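Local coordinates for protein putative DsbA oxidoreductase SCO1869 (Streptomyces coelicolor A3, PDB 3GL5) that is of unproven function but probably acts as a thiol-disulfide oxidoreductase of the DsbA-like thioredoxin family, at residues R115-L119 against L144-L150; R105-L109 against E154-L159; A26-H32 against L208-W212. All blocks are in the same frame, centred on the assembly; numbering follows the deposited sequence.

Interaction 1 of 3, residues R115-L119 against L144-L150; sequences RHEAL and LAVGAGL
Leu119 reaches across from the first turn of helix 116-128 and lays its CD1 methyl on the end of helix 138-147, 3.7 Å from CA of Ala145. With CG anti to the backbone N (chi1 -175°), its branched end swings toward this partner. CD1 also meets the methyls of Ala145 and Ala148, so the leucine fits where two alanines, three residues apart, keep the helix surface low. In return, CB of Ala148 is a small bump 3.9 Å from CA of Leu119, with CB of Ala118 beside it. With only a methyl on Ala148 to accommodate, the backbones come close, the CA atoms of Leu119 and Ala148 being 5.4 Å apart. At the other end Arg115, the N-cap residue, runs past Leu150 in the opposite direction, its CB 3.7 Å from CD1 of that leucine. CA of Gly149 comes over one face of the guanidinium, where a CB would collide with Arg115 NE. Gly149, at positive phi, ends helix 138-147 in a Schellman motif. NH2 of Arg115 gives the carbonyl O of Gly149 a weak hydrogen bond of 2.9 Å, bent to 117°. All this lies in the helical part of the DsbA-like fold, where Ala110 and Leu109 of helix 101-111 touch Leu119 and Leu150. The chemistry is mainly apolar, with a loose polar clasp at a helix C-terminus, where the arginine's positive charge would probably be favourable.

Interaction 2 of 3, residues R105-L109 against E154-L159; sequences RLLHL and EVRAVL
Arg105 NH1 donates a hydrogen bond of 2.8 Å to the carbonyl O of Val158, with an N-H...O angle of 156°. The oxygen lies near the guanidinium plane, at its edge, whereas the nitrogen sits above the carbonyl plane. NH2 of Arg105 adds a weak bond of 3.2 Å to the same Val158 O, forking the grip. The group has other partners: NH1 also bonds the carbonyl of Ala164, and NH2 forms a salt bridge with Asp102. Next to this polar edge, Leu106 pushes CD2 to 3.6 Å from CG1 of Val158, while its CD1 meets CD1 of Leu159 at 3.9 Å, the two leucines crossing at about a right angle. One turn on, Leu109 has CG anti to its N (chi1 173°) and sets CD2 between CG2 of Val155 and CG2 of Val158, 3.7 Å from each. Glu154 borders this end and is paired with Arg113. The two helix segments run roughly antiparallel, at 141°, with axes 10.1 Å apart. Around them, helix 138-147 supplies Leu141 to Leu106 and Ala145 to Val155, helix 116-128 brings Phe123 against Leu106, and helix 166-178 packs Val169 on Arg105, within the all-helical part of a DsbA-like fold.

Interaction 3 of 3, residues A26-H32 against L208-W212; sequences ALAAFPH and LTQAW
His32 lies flat over Trp212, the imidazole stacked with an offset on the five-membered ring of the indole, centroids 3.9 Å apart and planes only 10° from parallel. CD2 of the histidine sits 3.3 Å from NE1 of the tryptophan. On the same indole face, CB of His32 stands over the six-membered ring, 3.5 Å from its centroid in a CH-pi contact, so one residue reaches both halves of the bicycle. Phe30 meets Trp212 differently, the edge of Phe30 toward the face of Trp212, offset, planes at 76°, and CZ of Phe30 comes 3.7 Å from CB of Trp212. The phenyl is itself sandwiched: CB of Leu208 hangs over the centre of one face, 3.7 Å from the centroid, and the backbone N of His32 lies over the opposite face toward the rim. At the ring's edge Thr209 OG1 comes 3.4 Å from CE1 of Phe30, while its hydrogen bond goes to the carbonyl of Thr205.

Trp212 keeps CG anti to its N (chi1 -172°), extending the indole from helix 201-213 toward the loop 30-32; Phe30, likewise extended, reaches back from that loop. Further out, CD1 of Leu208 reaches CD1 of Leu27 at 4.2 Å, and strands 3-9 and 36-42 back the group through Met3, Val5 and Val36. Arg215 makes a cation-pi contact with Trp212. A serine in place of Trp212 would probably leave the His32 imidazole without its stacking surface, free to turn, and strip Phe30 of its ring partner. The aromatic cluster joins the end of helix 14-28 to helix 201-213, both packed beside the mixed sheet of the thioredoxin-like domain. No hydrogen bond links the two segments, an attachment that depends chiefly on shape and ring orientation.

How the interactions relate
Following the chain from the N terminus, the first segment met is 26-32, at the end of helix 14-28, at whose start lies the Cys13-Cys16 disulfide; its partner 208-212 comes 176 residues later, so interaction 3 closes the widest loop. Within it, interaction 2 joins 105-109 to 154-159, and within that loop interaction 1 joins 115-119 to 144-150. The three nest and none cross. Interactions 1 and 2 touch, with centres 11 Å apart, tying four successive helices into one bundle. Interaction 3 lies on the opposite side of the chain's centre from interaction 2, centres 33 Å apart, and holds two helices together beside the central mixed sheet.

Interaction 1 of 3, residues R115-L119 against L144-L150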
loop_
_atom_site.group_PDB
_atom_site.type_symbol
_atom_site.label_atom_id
_atom_site.label_comp_id
_atom_site.label_asym_id
_atom_site.label_seq_id
_atom_site.Cartn_x
_atom_site.Cartn_y
_atom_site.Cartn_z
ATOM N N ARG A 115 -1.955 -11.126 -3.146
ATOM C CA ARG A 115 -2.091 -12.398 -2.425
ATOM C C ARG A 115 -1.260 -12.408 -1.147
ATOM O O ARG A 115 -0.891 -13.471 -0.660
ATOM C CB ARG A 115 -1.722 -13.592 -3.330
ATOM C CG ARG A 115 -2.503 -13.662 -4.682
ATOM C CD ARG A 115 -3.582 -14.778 -4.808
ATOM N NE ARG A 115 -3.608 -15.319 -6.190
ATOM C CZ ARG A 115 -4.646 -15.895 -6.826
ATOM N NH1 ARG A 115 -5.836 -16.049 -6.246
ATOM N NH2 ARG A 115 -4.492 -16.320 -8.080
ATOM N N HIS A 116 -0.973 -11.230 -0.599
ATOM C CA HIS A 116 -0.030 -11.133 0.503
ATOM C C HIS A 116 -0.455 -12.017 1.714
ATOM O O HIS A 116 0.335 -12.855 2.175
ATOM C CB HIS A 116 0.210 -9.683 0.919
ATOM C CG HIS A 116 1.458 -9.484 1.733
ATOM N ND1 HIS A 116 2.060 -8.252 1.888
ATOM C CD2 HIS A 116 2.198 -10.358 2.465
ATOM C CE1 HIS A 116 3.139 -8.382 2.644
ATOM N NE2 HIS A 116 3.234 -9.645 3.026
ATOM N N GLU A 117 -1.706 -11.875 2.156
ATOM C CA GLU A 117 -2.154 -12.581 3.339
ATOM C C GLU A 117 -2.240 -14.104 3.157
ATOM O O GLU A 117 -1.885 -14.865 4.076
ATOM C CB GLU A 117 -3.433 -11.979 3.921
ATOM C CG GLU A 117 -3.506 -12.311 5.405
ATOM C CD GLU A 117 -4.427 -11.412 6.190
ATOM O OE1 GLU A 117 -4.658 -10.247 5.760
ATOM O OE2 GLU A 117 -4.907 -11.875 7.254
ATOM N N ALA A 118 -2.626 -14.530 1.945
ATOM C CA ALA A 118 -2.619 -15.950 1.572
ATOM C C ALA A 118 -1.226 -16.563 1.616
ATOM O O ALA A 118 -1.050 -17.679 2.100
ATOM C CB ALA A 118 -3.293 -16.187 0.191
ATOM N N LEU A 119 -0.207 -15.872 1.137
ATOM C CA LEU A 119 1.130 -16.478 1.175
ATOM C C LEU A 119 1.732 -16.388 2.599
ATOM O O LEU A 119 2.461 -17.299 3.052
ATOM C CB LEU A 119 2.078 -15.848 0.143
ATOM C CG LEU A 119 3.466 -16.482 -0.005
ATOM C CD1 LEU A 119 3.365 -17.965 -0.382
ATOM C CD2 LEU A 119 4.372 -15.668 -0.978
ATOM N N LEU A 144 4.295 -24.226 -1.710
ATOM C CA LEU A 144 3.529 -23.333 -0.838
ATOM C C LEU A 144 2.990 -22.101 -1.575
ATOM O O LEU A 144 1.879 -21.647 -1.319
ATOM C CB LEU A 144 4.380 -22.878 0.361
ATOM C CG LEU A 144 4.733 -23.993 1.341
ATOM C CD1 LEU A 144 5.766 -23.517 2.350
ATOM C CD2 LEU A 144 3.462 -24.528 2.047
ATOM N N ALA A 145 3.787 -21.557 -2.477
ATOM C CA ALA A 145 3.401 -20.358 -3.185
ATOM C C ALA A 145 2.289 -20.657 -4.209
ATOM O O ALA A 145 1.265 -19.951 -4.268
ATOM C CB ALA A 145 4.636 -19.731 -3.836
ATOM N N VAL A 146 2.449 -21.739 -4.965
ATOM C CA VAL A 146 1.431 -22.122 -5.930
ATOM C C VAL A 146 0.109 -22.339 -5.188
ATOM O O VAL A 146 -0.951 -21.893 -5.647
ATOM C CB VAL A 146 1.834 -23.370 -6.693
ATOM C CG1 VAL A 146 0.606 -24.053 -7.290
ATOM C CG2 VAL A 146 2.819 -23.012 -7.792
ATOM N N GLY A 147 0.183 -22.975 -4.016
ATOM C CA GLY A 147 -1.022 -23.290 -3.261
ATOM C C GLY A 147 -1.769 -22.036 -2.842
ATOM O O GLY A 147 -3.003 -22.044 -2.719
ATOM N N ALA A 148 -1.015 -20.953 -2.662
ATOM C CA ALA A 148 -1.548 -19.645 -2.275
ATOM C C ALA A 148 -2.111 -18.790 -3.442
ATOM O O ALA A 148 -2.529 -17.642 -3.233
ATOM C CB ALA A 148 -0.456 -18.852 -1.482
ATOM N N GLY A 149 -2.151 -19.349 -4.652
ATOM C CA GLY A 149 -2.626 -18.615 -5.808
ATOM C C GLY A 149 -1.567 -18.052 -6.747
ATOM O O GLY A 149 -1.897 -17.585 -7.841
ATOM N N LEU A 150 -0.297 -18.088 -6.347
ATOM C CA LEU A 150 0.751 -17.490 -7.179
ATOM C C LEU A 150 1.139 -18.387 -8.360
ATOM O O LEU A 150 0.888 -19.585 -8.325
ATOM C CB LEU A 150 1.971 -17.132 -6.340
ATOM C CG LEU A 150 1.891 -15.831 -5.565
ATOM C CD1 LEU A 150 0.988 -15.947 -4.352
ATOM C CD2 LEU A 150 3.275 -15.517 -5.085
#

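Interaction 2 of 3, residues R105-L109 against E154-L159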
loop_
_atom_site.group_PDB
_atom_site.type_symbol
_atom_site.label_atom_id
_atom_site.label_comp_id
_atom_site.label_asym_id
_atom_site.label_seq_id
_atom_site.Cartn_x
_atom_site.Cartn_y
_atom_site.Cartn_z
ATOM N N ARG A 105 11.141 -12.035 0.245
ATOM C CA ARG A 105 11.127 -11.582 -1.160
ATOM C C ARG A 105 9.886 -12.101 -1.878
ATOM O O ARG A 105 9.193 -11.332 -2.581
ATOM C CB ARG A 105 12.404 -12.001 -1.897
ATOM C CG ARG A 105 13.657 -11.349 -1.283
ATOM C CD ARG A 105 14.867 -11.429 -2.191
ATOM N NE ARG A 105 15.259 -12.819 -2.505
ATOM C CZ ARG A 105 15.092 -13.413 -3.693
ATOM N NH1 ARG A 105 14.517 -12.784 -4.722
ATOM N NH2 ARG A 105 15.510 -14.645 -3.863
ATOM N N LEU A 106 9.565 -13.371 -1.631
ATOM C CA LEU A 106 8.348 -13.977 -2.182
ATOM C C LEU A 106 7.080 -13.395 -1.597
ATOM O O LEU A 106 6.072 -13.329 -2.305
ATOM C CB LEU A 106 8.336 -15.497 -2.023
ATOM C CG LEU A 106 9.257 -16.307 -2.935
ATOM C CD1 LEU A 106 9.068 -17.768 -2.508
ATOM C CD2 LEU A 106 8.961 -16.132 -4.446
ATOM N N LEU A 107 7.106 -12.964 -0.318
ATOM C CA LEU A 107 5.950 -12.264 0.233
ATOM C C LEU A 107 5.686 -10.951 -0.529
ATOM O O LEU A 107 4.540 -10.534 -0.662
ATOM C CB LEU A 107 6.079 -12.013 1.736
ATOM C CG LEU A 107 5.924 -13.289 2.588
ATOM C CD1 LEU A 107 6.482 -13.086 4.010
ATOM C CD2 LEU A 107 4.438 -13.719 2.687
ATOM N N HIS A 108 6.751 -10.298 -0.973
ATOM C CA HIS A 108 6.621 -9.087 -1.764
ATOM C C HIS A 108 6.121 -9.369 -3.178
ATOM O O HIS A 108 5.282 -8.652 -3.655
ATOM C CB HIS A 108 7.915 -8.251 -1.740
ATOM C CG HIS A 108 8.041 -7.432 -0.497
ATOM N ND1 HIS A 108 7.669 -6.107 -0.434
ATOM C CD2 HIS A 108 8.410 -7.777 0.762
ATOM C CE1 HIS A 108 7.846 -5.656 0.797
ATOM N NE2 HIS A 108 8.300 -6.652 1.541
ATOM N N LEU A 109 6.592 -10.414 -3.829
ATOM C CA LEU A 109 5.873 -10.941 -5.016
ATOM C C LEU A 109 4.358 -11.064 -4.783
ATOM O O LEU A 109 3.545 -10.436 -5.492
ATOM C CB LEU A 109 6.459 -12.276 -5.482
ATOM C CG LEU A 109 5.700 -13.012 -6.606
ATOM C CD1 LEU A 109 5.417 -12.096 -7.831
ATOM C CD2 LEU A 109 6.490 -14.224 -7.038
ATOM N N GLU A 154 7.160 -18.078 -12.339
ATOM C CA GLU A 154 7.370 -16.745 -11.833
ATOM C C GLU A 154 7.956 -16.749 -10.429
ATOM O O GLU A 154 8.914 -16.015 -10.131
ATOM C CB GLU A 154 5.973 -16.157 -11.801
ATOM C CG GLU A 154 5.707 -14.909 -11.053
ATOM C CD GLU A 154 4.626 -14.132 -11.768
ATOM O OE1 GLU A 154 4.700 -14.050 -13.010
ATOM O OE2 GLU A 154 3.695 -13.623 -11.114
ATOM N N VAL A 155 7.386 -17.582 -9.563
ATOM C CA VAL A 155 7.833 -17.672 -8.193
ATOM C C VAL A 155 9.267 -18.144 -8.221
ATOM O O VAL A 155 10.102 -17.664 -7.481
ATOM C CB VAL A 155 6.899 -18.610 -7.402
ATOM C CG1 VAL A 155 7.614 -19.276 -6.239
ATOM C CG2 VAL A 155 5.693 -17.819 -6.927
ATOM N N ARG A 156 9.538 -19.051 -9.150
ATOM C CA ARG A 156 10.856 -19.604 -9.404
ATOM C C ARG A 156 11.850 -18.578 -9.910
ATOM O O ARG A 156 13.026 -18.600 -9.497
ATOM C CB ARG A 156 10.767 -20.742 -10.430
ATOM C CG ARG A 156 10.384 -22.061 -9.822
ATOM C CD ARG A 156 10.891 -23.200 -10.673
ATOM N NE ARG A 156 10.476 -24.475 -10.097
ATOM C CZ ARG A 156 9.269 -25.008 -10.265
ATOM N NH1 ARG A 156 8.349 -24.381 -10.990
ATOM N NH2 ARG A 156 8.973 -26.174 -9.704
ATOM N N ALA A 157 11.391 -17.695 -10.800
ATOM C CA ALA A 157 12.222 -16.583 -11.273
ATOM C C ALA A 157 12.622 -15.677 -10.102
ATOM O O ALA A 157 13.768 -15.281 -10.003
ATOM C CB ALA A 157 11.503 -15.781 -12.355
ATOM N N VAL A 158 11.681 -15.359 -9.219
ATOM C CA VAL A 158 12.010 -14.552 -8.022
ATOM C C VAL A 158 13.078 -15.264 -7.147
ATOM O O VAL A 158 14.050 -14.663 -6.713
ATOM C CB VAL A 158 10.733 -14.155 -7.236
ATOM C CG1 VAL A 158 11.083 -13.552 -5.874
ATOM C CG2 VAL A 158 9.929 -13.149 -8.041
ATOM N N LEU A 159 12.914 -16.567 -6.966
ATOM C CA LEU A 159 13.834 -17.350 -6.168
ATOM C C LEU A 159 15.186 -17.481 -6.830
ATOM O O LEU A 159 16.205 -17.523 -6.131
ATOM C CB LEU A 159 13.248 -18.724 -5.885
ATOM C CG LEU A 159 12.188 -18.672 -4.798
ATOM C CD1 LEU A 159 11.346 -19.948 -4.779
ATOM C CD2 LEU A 159 12.837 -18.418 -3.445
#

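Interaction 3 of 3, residues A26-H32 against L208-W212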
loop_
_atom_site.group_PDB
_atom_site.type_symbol
_atom_site.label_atom_id
_atom_site.label_comp_id
_atom_site.label_asym_id
_atom_site.label_seq_id
_atom_site.Cartn_x
_atom_site.Cartn_y
_atom_site.Cartn_z
ATOM N N ALA A 26 -9.213 -9.285 17.412
ATOM C CA ALA A 26 -9.538 -7.958 17.950
ATOM C C ALA A 26 -10.153 -7.064 16.872
ATOM O O ALA A 26 -11.084 -6.267 17.135
ATOM C CB ALA A 26 -8.290 -7.303 18.506
ATOM N N LEU A 27 -9.641 -7.189 15.654
ATOM C CA LEU A 27 -10.088 -6.337 14.586
ATOM C C LEU A 27 -11.576 -6.649 14.214
ATOM O O LEU A 27 -12.380 -5.729 13.935
ATOM C CB LEU A 27 -9.143 -6.479 13.390
ATOM C CG LEU A 27 -9.582 -5.696 12.159
ATOM C CD1 LEU A 27 -9.759 -4.228 12.559
ATOM C CD2 LEU A 27 -8.637 -5.858 10.922
ATOM N N ALA A 28 -11.917 -7.943 14.219
ATOM C CA ALA A 28 -13.262 -8.398 13.910
ATOM C C ALA A 28 -14.278 -7.924 14.938
ATOM O O ALA A 28 -15.448 -7.746 14.624
ATOM C CB ALA A 28 -13.304 -9.890 13.740
ATOM N N ALA A 29 -13.838 -7.633 16.151
ATOM C CA ALA A 29 -14.774 -7.101 17.134
ATOM C C ALA A 29 -14.670 -5.584 17.255
ATOM O O ALA A 29 -15.368 -4.995 18.052
ATOM C CB ALA A 29 -14.564 -7.766 18.490
ATOM N N PHE A 30 -13.805 -4.946 16.473
ATOM C CA PHE A 30 -13.663 -3.471 16.509
ATOM C C PHE A 30 -14.828 -2.782 15.743
ATOM O O PHE A 30 -15.126 -3.204 14.633
ATOM C CB PHE A 30 -12.309 -3.076 15.899
ATOM C CG PHE A 30 -12.038 -1.598 15.889
ATOM C CD1 PHE A 30 -12.083 -0.853 17.073
ATOM C CD2 PHE A 30 -11.697 -0.966 14.705
ATOM C CE1 PHE A 30 -11.819 0.512 17.056
ATOM C CE2 PHE A 30 -11.428 0.375 14.662
ATOM C CZ PHE A 30 -11.486 1.134 15.852
ATOM N N PRO A 31 -15.478 -1.734 16.345
ATOM C CA PRO A 31 -16.617 -1.035 15.743
ATOM C C PRO A 31 -16.297 -0.330 14.431
ATOM O O PRO A 31 -17.203 -0.068 13.675
ATOM C CB PRO A 31 -17.012 0.007 16.801
ATOM C CG PRO A 31 -16.590 -0.545 18.049
ATOM C CD PRO A 31 -15.249 -1.228 17.715
ATOM N N HIS A 32 -15.034 -0.044 14.135
ATOM C CA HIS A 32 -14.731 0.570 12.841
ATOM C C HIS A 32 -13.805 -0.253 12.010
ATOM O O HIS A 32 -12.963 0.298 11.310
ATOM C CB HIS A 32 -14.129 1.945 13.029
ATOM C CG HIS A 32 -15.025 2.874 13.772
ATOM N ND1 HIS A 32 -16.081 3.522 13.171
ATOM C CD2 HIS A 32 -15.051 3.233 15.078
ATOM C CE1 HIS A 32 -16.704 4.263 14.072
ATOM N NE2 HIS A 32 -16.091 4.113 15.233
ATOM N N LEU A 208 -6.636 -0.152 18.858
ATOM C CA LEU A 208 -7.487 0.274 17.741
ATOM C C LEU A 208 -8.374 1.468 18.119
ATOM O O LEU A 208 -8.450 2.452 17.388
ATOM C CB LEU A 208 -8.340 -0.894 17.246
ATOM C CG LEU A 208 -7.573 -1.986 16.500
ATOM C CD1 LEU A 208 -8.317 -3.341 16.349
ATOM C CD2 LEU A 208 -7.139 -1.460 15.160
ATOM N N THR A 209 -8.988 1.402 19.297
ATOM C CA THR A 209 -10.012 2.377 19.683
ATOM C C THR A 209 -9.426 3.717 19.992
ATOM O O THR A 209 -9.962 4.746 19.600
ATOM C CB THR A 209 -10.819 1.876 20.877
ATOM O OG1 THR A 209 -11.615 0.780 20.430
ATOM C CG2 THR A 209 -11.736 2.971 21.435
ATOM N N GLN A 210 -8.305 3.683 20.694
ATOM C CA GLN A 210 -7.559 4.867 21.048
ATOM C C GLN A 210 -7.008 5.520 19.793
ATOM O O GLN A 210 -7.153 6.720 19.599
ATOM C CB GLN A 210 -6.418 4.475 21.987
ATOM C CG GLN A 210 -5.986 5.572 22.912
ATOM C CD GLN A 210 -4.884 5.121 23.832
ATOM O OE1 GLN A 210 -4.702 3.925 24.059
ATOM N NE2 GLN A 210 -4.135 6.072 24.364
ATOM N N ALA A 211 -6.399 4.706 18.940
ATOM C CA ALA A 211 -5.788 5.164 17.690
ATOM C C ALA A 211 -6.862 5.799 16.833
ATOM O O ALA A 211 -6.701 6.939 16.385
ATOM C CB ALA A 211 -5.134 4.015 16.943
ATOM N N TRP A 212 -7.964 5.075 16.635
ATOM C CA TRP A 212 -9.114 5.630 15.919
ATOM C C TRP A 212 -9.614 6.899 16.595
ATOM O O TRP A 212 -9.779 7.933 15.955
ATOM C CB TRP A 212 -10.243 4.621 15.884
ATOM C CG TRP A 212 -11.371 5.027 15.011
ATOM C CD1 TRP A 212 -12.504 5.726 15.383
ATOM C CD2 TRP A 212 -11.509 4.743 13.615
ATOM N NE1 TRP A 212 -13.320 5.896 14.290
ATOM C CE2 TRP A 212 -12.740 5.300 13.196
ATOM C CE3 TRP A 212 -10.712 4.070 12.676
ATOM C CZ2 TRP A 212 -13.193 5.210 11.871
ATOM C CZ3 TRP A 212 -11.160 3.974 11.357
ATOM C CH2 TRP A 212 -12.391 4.546 10.967
#